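Local coordinates for protein hypothetical hydrolase (Bacteroides thetaiotaomicron, PDB 3TC9) that probably serves as an auxiliary nutrient-binding protein, pairing an IPT/TIG immunoglobulin-like domain with a six-bladed beta-propeller, at residues I275-S280 and K304-P309; A284-V289 and Y293-D298. All blocks are in the same frame, centred on the assembly; numbering follows the deposited sequence.

Contact 1: residues I275-S280 and K304-P309. With EDO (1,2-ethanediol), chain T.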
loop_
_atom_site.group_PDB
_atom_site.type_symbol
_atom_site.label_atom_id
_atom_site.label_comp_id
_atom_site.label_asym_id
_atom_site.label_seq_id
_atom_site.Cartn_x
_atom_site.Cartn_y
_atom_site.Cartn_z
ATOM N N ILE B 275 -0.464 16.498 -22.192
ATOM C CA ILE B 275 -0.374 17.030 -20.829
ATOM C C ILE B 275 -1.062 16.007 -19.917
ATOM O O ILE B 275 -2.167 15.556 -20.218
ATOM C CB ILE B 275 -1.036 18.445 -20.727
ATOM C CG1 ILE B 275 -0.414 19.451 -21.733
ATOM C CG2 ILE B 275 -1.012 18.983 -19.265
ATOM C CD1 ILE B 275 -1.293 20.690 -22.074
ATOM N N GLN B 276 -0.390 15.606 -18.852
ATOM C CA GLN B 276 -0.896 14.660 -17.888
ATOM C C GLN B 276 -0.628 15.188 -16.503
ATOM O O GLN B 276 0.533 15.350 -16.119
ATOM C CB GLN B 276 -0.267 13.287 -18.090
ATOM C CG GLN B 276 -0.674 12.651 -19.406
ATOM C CD GLN B 276 -0.556 11.177 -19.377
ATOM O OE1 GLN B 276 0.276 10.588 -20.068
ATOM N NE2 GLN B 276 -1.399 10.557 -18.585
ATOM N N PHE B 277 -1.710 15.459 -15.758
ATOM C CA PHE B 277 -1.642 15.981 -14.402
ATOM C C PHE B 277 -1.401 14.911 -13.378
ATOM O O PHE B 277 -2.041 13.852 -13.415
ATOM C CB PHE B 277 -2.947 16.701 -14.017
ATOM C CG PHE B 277 -3.051 18.123 -14.478
ATOM C CD1 PHE B 277 -2.365 19.138 -13.819
ATOM C CD2 PHE B 277 -3.863 18.463 -15.552
ATOM C CE1 PHE B 277 -2.464 20.461 -14.253
ATOM C CE2 PHE B 277 -3.960 19.785 -15.989
ATOM C CZ PHE B 277 -3.260 20.773 -15.339
ATOM N N HIS B 278 -0.570 15.254 -12.375
ATOM C CA HIS B 278 -0.347 14.435 -11.196
ATOM C C HIS B 278 -1.691 14.407 -10.415
ATOM O O HIS B 278 -2.395 15.428 -10.439
ATOM C CB HIS B 278 0.801 15.059 -10.387
ATOM C CG HIS B 278 1.150 14.337 -9.132
ATOM N ND1 HIS B 278 0.457 14.550 -7.959
ATOM C CD2 HIS B 278 2.143 13.449 -8.902
ATOM C CE1 HIS B 278 1.019 13.752 -7.070
ATOM N NE2 HIS B 278 2.046 13.081 -7.592
ATOM N N PRO B 279 -2.062 13.286 -9.725
ATOM C CA PRO B 279 -3.363 13.228 -9.001
ATOM C C PRO B 279 -3.672 14.384 -8.021
ATOM O O PRO B 279 -4.858 14.693 -7.805
ATOM C CB PRO B 279 -3.276 11.909 -8.240
ATOM C CG PRO B 279 -2.341 11.078 -9.046
ATOM C CD PRO B 279 -1.345 11.993 -9.635
ATOM N N SER B 280 -2.628 15.032 -7.442
ATOM C CA SER B 280 -2.778 16.197 -6.536
ATOM C C SER B 280 -3.181 17.459 -7.314
ATOM O O SER B 280 -3.749 18.394 -6.740
ATOM C CB SER B 280 -1.457 16.465 -5.827
ATOM O OG SER B 280 -0.474 16.839 -6.781
ATOM N N LYS B 304 -4.771 29.732 -11.068
ATOM C CA LYS B 304 -5.455 28.535 -11.573
ATOM C C LYS B 304 -4.946 28.225 -13.001
ATOM O O LYS B 304 -5.741 27.982 -13.908
ATOM C CB LYS B 304 -6.997 28.672 -11.492
ATOM C CG LYS B 304 -7.492 28.747 -10.051
ATOM C CD LYS B 304 -9.000 28.708 -9.918
ATOM C CE LYS B 304 -9.409 28.966 -8.487
ATOM N NZ LYS B 304 -10.817 28.565 -8.231
ATOM N N ARG B 305 -3.595 28.255 -13.179
ATOM C CA ARG B 305 -2.912 28.010 -14.456
ATOM C C ARG B 305 -1.635 27.215 -14.331
ATOM O O ARG B 305 -0.902 27.343 -13.341
ATOM C CB ARG B 305 -2.517 29.336 -15.113
ATOM C CG ARG B 305 -3.637 30.098 -15.789
ATOM C CD ARG B 305 -3.196 31.519 -16.021
ATOM N NE ARG B 305 -4.271 32.342 -16.569
ATOM C CZ ARG B 305 -4.084 33.339 -17.429
ATOM N NH1 ARG B 305 -2.862 33.630 -17.865
ATOM N NH2 ARG B 305 -5.117 34.048 -17.867
ATOM N N LEU B 306 -1.319 26.451 -15.392
ATOM C CA LEU B 306 -0.044 25.784 -15.532
ATOM C C LEU B 306 0.992 26.879 -15.782
ATOM O O LEU B 306 0.647 27.932 -16.337
ATOM C CB LEU B 306 -0.096 24.787 -16.696
ATOM C CG LEU B 306 -0.671 23.405 -16.400
ATOM C CD1 LEU B 306 -0.737 22.575 -17.670
ATOM C CD2 LEU B 306 0.141 22.686 -15.346
ATOM N N THR B 307 2.236 26.687 -15.360
ATOM C CA THR B 307 3.251 27.738 -15.555
ATOM C C THR B 307 4.396 27.217 -16.428
ATOM O O THR B 307 4.428 26.030 -16.739
ATOM C CB THR B 307 3.758 28.231 -14.190
ATOM O OG1 THR B 307 4.357 27.136 -13.495
ATOM C CG2 THR B 307 2.663 28.863 -13.339
ATOM N N THR B 308 5.349 28.098 -16.785
ATOM C CA THR B 308 6.540 27.852 -17.620
ATOM C C THR B 308 7.179 26.502 -17.280
ATOM O O THR B 308 7.629 26.322 -16.142
ATOM C CB THR B 308 7.570 29.014 -17.470
ATOM O OG1 THR B 308 6.897 30.266 -17.615
ATOM C CG2 THR B 308 8.718 28.921 -18.476
ATOM N N PRO B 309 7.184 25.552 -18.262
ATOM C CA PRO B 309 7.735 24.205 -18.013
ATOM C C PRO B 309 9.257 24.114 -18.009
ATOM O O PRO B 309 9.945 24.902 -18.658
ATOM C CB PRO B 309 7.203 23.383 -19.204
ATOM C CG PRO B 309 6.231 24.239 -19.884
ATOM C CD PRO B 309 6.616 25.634 -19.619
HETATM C C1 EDO T . 3.690 16.559 -5.616
HETATM O O1 EDO T . 2.355 16.504 -5.099
HETATM C C2 EDO T . 4.167 18.008 -5.705
HETATM O O2 EDO T . 5.585 18.030 -5.940
#
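F277 and L306 meet across the two outermost strands of one four-stranded sheet, so no backbone hydrogen bond joins I275-S280 to K304-P309. F277 CA and L306 CA, 10.0 Å apart, are the nearest CA pair between the segments. I275-F277 is strand and then turns away through H278-S280. On the other side R305 and L306 are strand, and K304 with R305 forms a G1 beta bulge opposite D300.

Side chains alone bridge the gap. L306 reaches over with both methyls. Its CD2 lies 3.6 Å from CE1 of F277 and approaches the ring obliquely. Its CD1 lies between the two partners, 3.9 Å from I275 CG2 and as near to F277 CZ. CG1 of I275 lies beside the backbone N (chi1 -56°), which leaves CG2 anti to the N and facing L306. The three residues are buried, and the contact is wholly apolar.

The turn after F277 is held by H278. Its ND1 is hydrogen-bonded to S280 OG at 2.7 Å. The same ND1 accepts from S280 N at 3.2 Å, which comes in tilted 27° from the ring plane. P279 CD packs on one face of the imidazole and C1 of the bound 1,2-ethanediol lies over the other. NE2 is hydrogen-bonded to D350. A leucine in place of H278 would probably leave S280 N and D350 without these partners and free the turn to shift.

L306 and F277 both also touch A284 on strand 283-288, between them in the sheet. The ring of H234 meets F277 edge-to-face, and F264 of strand 260-265 packs on L306. The contact thus lies between its own sheet and the preceding one.

Contact 2: residues A284-V289 and Y293-D298. With EDO (1,2-ethanediol), chain T.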
loop_
_atom_site.group_PDB
_atom_site.type_symbol
_atom_site.label_atom_id
_atom_site.label_comp_id
_atom_site.label_asym_id
_atom_site.label_seq_id
_atom_site.Cartn_x
_atom_site.Cartn_y
_atom_site.Cartn_z
ATOM N N ALA B 284 1.950 19.056 -13.893
ATOM C CA ALA B 284 1.673 18.166 -14.999
ATOM C C ALA B 284 2.962 17.826 -15.706
ATOM O O ALA B 284 3.899 18.625 -15.700
ATOM C CB ALA B 284 0.688 18.801 -15.970
ATOM N N TYR B 285 3.019 16.615 -16.277
ATOM C CA TYR B 285 4.103 16.212 -17.153
ATOM C C TYR B 285 3.653 16.562 -18.561
ATOM O O TYR B 285 2.470 16.397 -18.893
ATOM C CB TYR B 285 4.477 14.725 -17.025
ATOM C CG TYR B 285 5.339 14.392 -15.824
ATOM C CD1 TYR B 285 6.387 15.228 -15.437
ATOM C CD2 TYR B 285 5.125 13.232 -15.089
ATOM C CE1 TYR B 285 7.200 14.916 -14.341
ATOM C CE2 TYR B 285 5.909 12.925 -13.972
ATOM C CZ TYR B 285 6.954 13.766 -13.607
ATOM O OH TYR B 285 7.763 13.434 -12.542
ATOM N N ILE B 286 4.562 17.140 -19.346
ATOM C CA ILE B 286 4.339 17.489 -20.735
ATOM C C ILE B 286 5.229 16.505 -21.506
ATOM O O ILE B 286 6.460 16.577 -21.420
ATOM C CB ILE B 286 4.608 18.996 -20.996
ATOM C CG1 ILE B 286 3.583 19.859 -20.204
ATOM C CG2 ILE B 286 4.564 19.299 -22.510
ATOM C CD1 ILE B 286 3.719 21.369 -20.321
ATOM N N VAL B 287 4.588 15.500 -22.140
ATOM C CA VAL B 287 5.260 14.411 -22.824
ATOM C C VAL B 287 5.357 14.749 -24.281
ATOM O O VAL B 287 4.322 14.738 -24.983
ATOM C CB VAL B 287 4.509 13.077 -22.561
ATOM C CG1 VAL B 287 5.124 11.893 -23.324
ATOM C CG2 VAL B 287 4.420 12.788 -21.051
ATOM N N VAL B 288 6.615 15.032 -24.744
ATOM C CA VAL B 288 6.858 15.407 -26.146
ATOM C C VAL B 288 7.161 14.152 -26.982
ATOM O O VAL B 288 8.294 13.659 -27.042
ATOM C CB VAL B 288 7.900 16.521 -26.356
ATOM C CG1 VAL B 288 7.747 17.113 -27.755
ATOM C CG2 VAL B 288 7.733 17.607 -25.300
ATOM N N VAL B 289 6.101 13.650 -27.615
ATOM C CA VAL B 289 6.054 12.436 -28.435
ATOM C C VAL B 289 7.096 12.473 -29.575
ATOM O O VAL B 289 7.811 11.482 -29.764
ATOM C CB VAL B 289 4.623 12.235 -29.005
ATOM C CG1 VAL B 289 4.497 10.913 -29.772
ATOM C CG2 VAL B 289 3.586 12.309 -27.893
ATOM N N TYR B 293 11.343 13.640 -25.016
ATOM C CA TYR B 293 11.685 14.179 -23.705
ATOM C C TYR B 293 10.411 14.588 -22.978
ATOM O O TYR B 293 9.321 14.670 -23.570
ATOM C CB TYR B 293 12.715 15.337 -23.803
ATOM C CG TYR B 293 12.182 16.680 -24.253
ATOM C CD1 TYR B 293 11.645 16.849 -25.529
ATOM C CD2 TYR B 293 12.314 17.806 -23.450
ATOM C CE1 TYR B 293 11.192 18.096 -25.967
ATOM C CE2 TYR B 293 11.869 19.056 -23.878
ATOM C CZ TYR B 293 11.290 19.194 -25.129
ATOM O OH TYR B 293 10.843 20.423 -25.558
ATOM N N ILE B 294 10.542 14.787 -21.672
ATOM C CA ILE B 294 9.424 15.156 -20.814
ATOM C C ILE B 294 9.771 16.427 -20.026
ATOM O O ILE B 294 10.900 16.611 -19.563
ATOM C CB ILE B 294 9.023 13.957 -19.890
ATOM C CG1 ILE B 294 8.682 12.681 -20.722
ATOM C CG2 ILE B 294 7.884 14.324 -18.916
ATOM C CD1 ILE B 294 8.587 11.367 -19.921
ATOM N N LEU B 295 8.773 17.288 -19.864
ATOM C CA LEU B 295 8.902 18.509 -19.071
ATOM C C LEU B 295 7.924 18.472 -17.915
ATOM O O LEU B 295 6.932 17.745 -17.977
ATOM C CB LEU B 295 8.646 19.764 -19.921
ATOM C CG LEU B 295 9.479 19.920 -21.195
ATOM C CD1 LEU B 295 8.664 19.566 -22.378
ATOM C CD2 LEU B 295 9.979 21.350 -21.342
ATOM N N ARG B 296 8.175 19.258 -16.884
ATOM C CA ARG B 296 7.243 19.408 -15.773
ATOM C C ARG B 296 6.749 20.843 -15.762
ATOM O O ARG B 296 7.551 21.767 -15.911
ATOM C CB ARG B 296 7.882 19.050 -14.433
ATOM C CG ARG B 296 6.991 19.308 -13.242
ATOM C CD ARG B 296 7.603 18.731 -12.006
ATOM N NE ARG B 296 7.048 19.375 -10.826
ATOM C CZ ARG B 296 7.064 18.844 -9.617
ATOM N NH1 ARG B 296 7.603 17.646 -9.418
ATOM N NH2 ARG B 296 6.545 19.499 -8.596
ATOM N N SER B 297 5.435 21.028 -15.614
ATOM C CA SER B 297 4.823 22.356 -15.531
ATOM C C SER B 297 4.097 22.455 -14.196
ATOM O O SER B 297 3.110 21.752 -13.967
ATOM C CB SER B 297 3.880 22.591 -16.703
ATOM O OG SER B 297 3.149 23.786 -16.509
ATOM N N ASP B 298 4.618 23.283 -13.292
ATOM C CA ASP B 298 4.019 23.468 -11.972
ATOM C C ASP B 298 2.715 24.246 -12.090
ATOM O O ASP B 298 2.595 25.150 -12.919
ATOM C CB ASP B 298 4.991 24.170 -11.005
ATOM C CG ASP B 298 6.138 23.294 -10.521
ATOM O OD1 ASP B 298 5.969 22.037 -10.490
ATOM O OD2 ASP B 298 7.198 23.858 -10.145
HETATM C C1 EDO T . 3.690 16.559 -5.616
HETATM O O1 EDO T . 2.355 16.504 -5.099
HETATM C C2 EDO T . 4.167 18.008 -5.705
HETATM O O2 EDO T . 5.585 18.030 -5.940
HETATM O O HOH W 1 8.809 15.441 -10.590
#
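I286 and L295 form an antiparallel hydrogen-bonded pair, with I286 N 2.8 Å from L295 O and L295 N returning the bond to I286 O. A284 and S297 are paired in the same way.

On the face of A284, I286 and L295, V288 packs against two residues of the facing strand. Its CG2 lies 3.6 Å from Y293 CE1 and also meets L295 CD1. Y293 CG sits between its backbone N and carbonyl carbon (chi1 77°), which lays the ring beside V288, both side chains pointing the same way. The Y293 hydroxyl is hydrogen-bonded to W271. CD1 of I286 reaches S297 CB, and S297 OG bonds to T307 O.

The other face carries Y285, V287, I294 and R296. I294 CG2 approaches the Y285 ring obliquely, 3.9 Å from CD1. R296 runs out extended, and in a side-on salt bridge its NE and NH2 both donate to D298 OD1, NE at 2.9 Å. This fixes the guanidinium plane, which stands 77° from the Y285 ring. NH1 donates to a water shared with Y285 OH, and NH2 donates to 1,2-ethanediol O2 at 3.2 Å. Y283 adds a cation-pi contact.

This is an antiparallel beta hairpin, forming the two middle strands of a four-stranded beta-propeller blade.

In the fold
Both contacts belong to one antiparallel sheet, a blade of the six-bladed propeller, ordered 273-277, 283-288, 293-300, 305-312. Contact 2 joins the two inner strands; contact 1 spans the outer pair. Along the chain the hairpin of contact 2 falls between the two segments of contact 1. Their centres are about 9 Å apart. They touch directly: T307 OG1 is 2.7 Å from D298 O, a probable hydrogen bond, and CB of A284 lies 3.5 Å from Q276 O. One 1,2-ethanediol, probably from the crystallisation liquor, meets S280 and R296. The outer strands are backbone-bonded to the hairpin, Q276 to Y285 and T307 to D298, but contact 1 joins them through side chains alone.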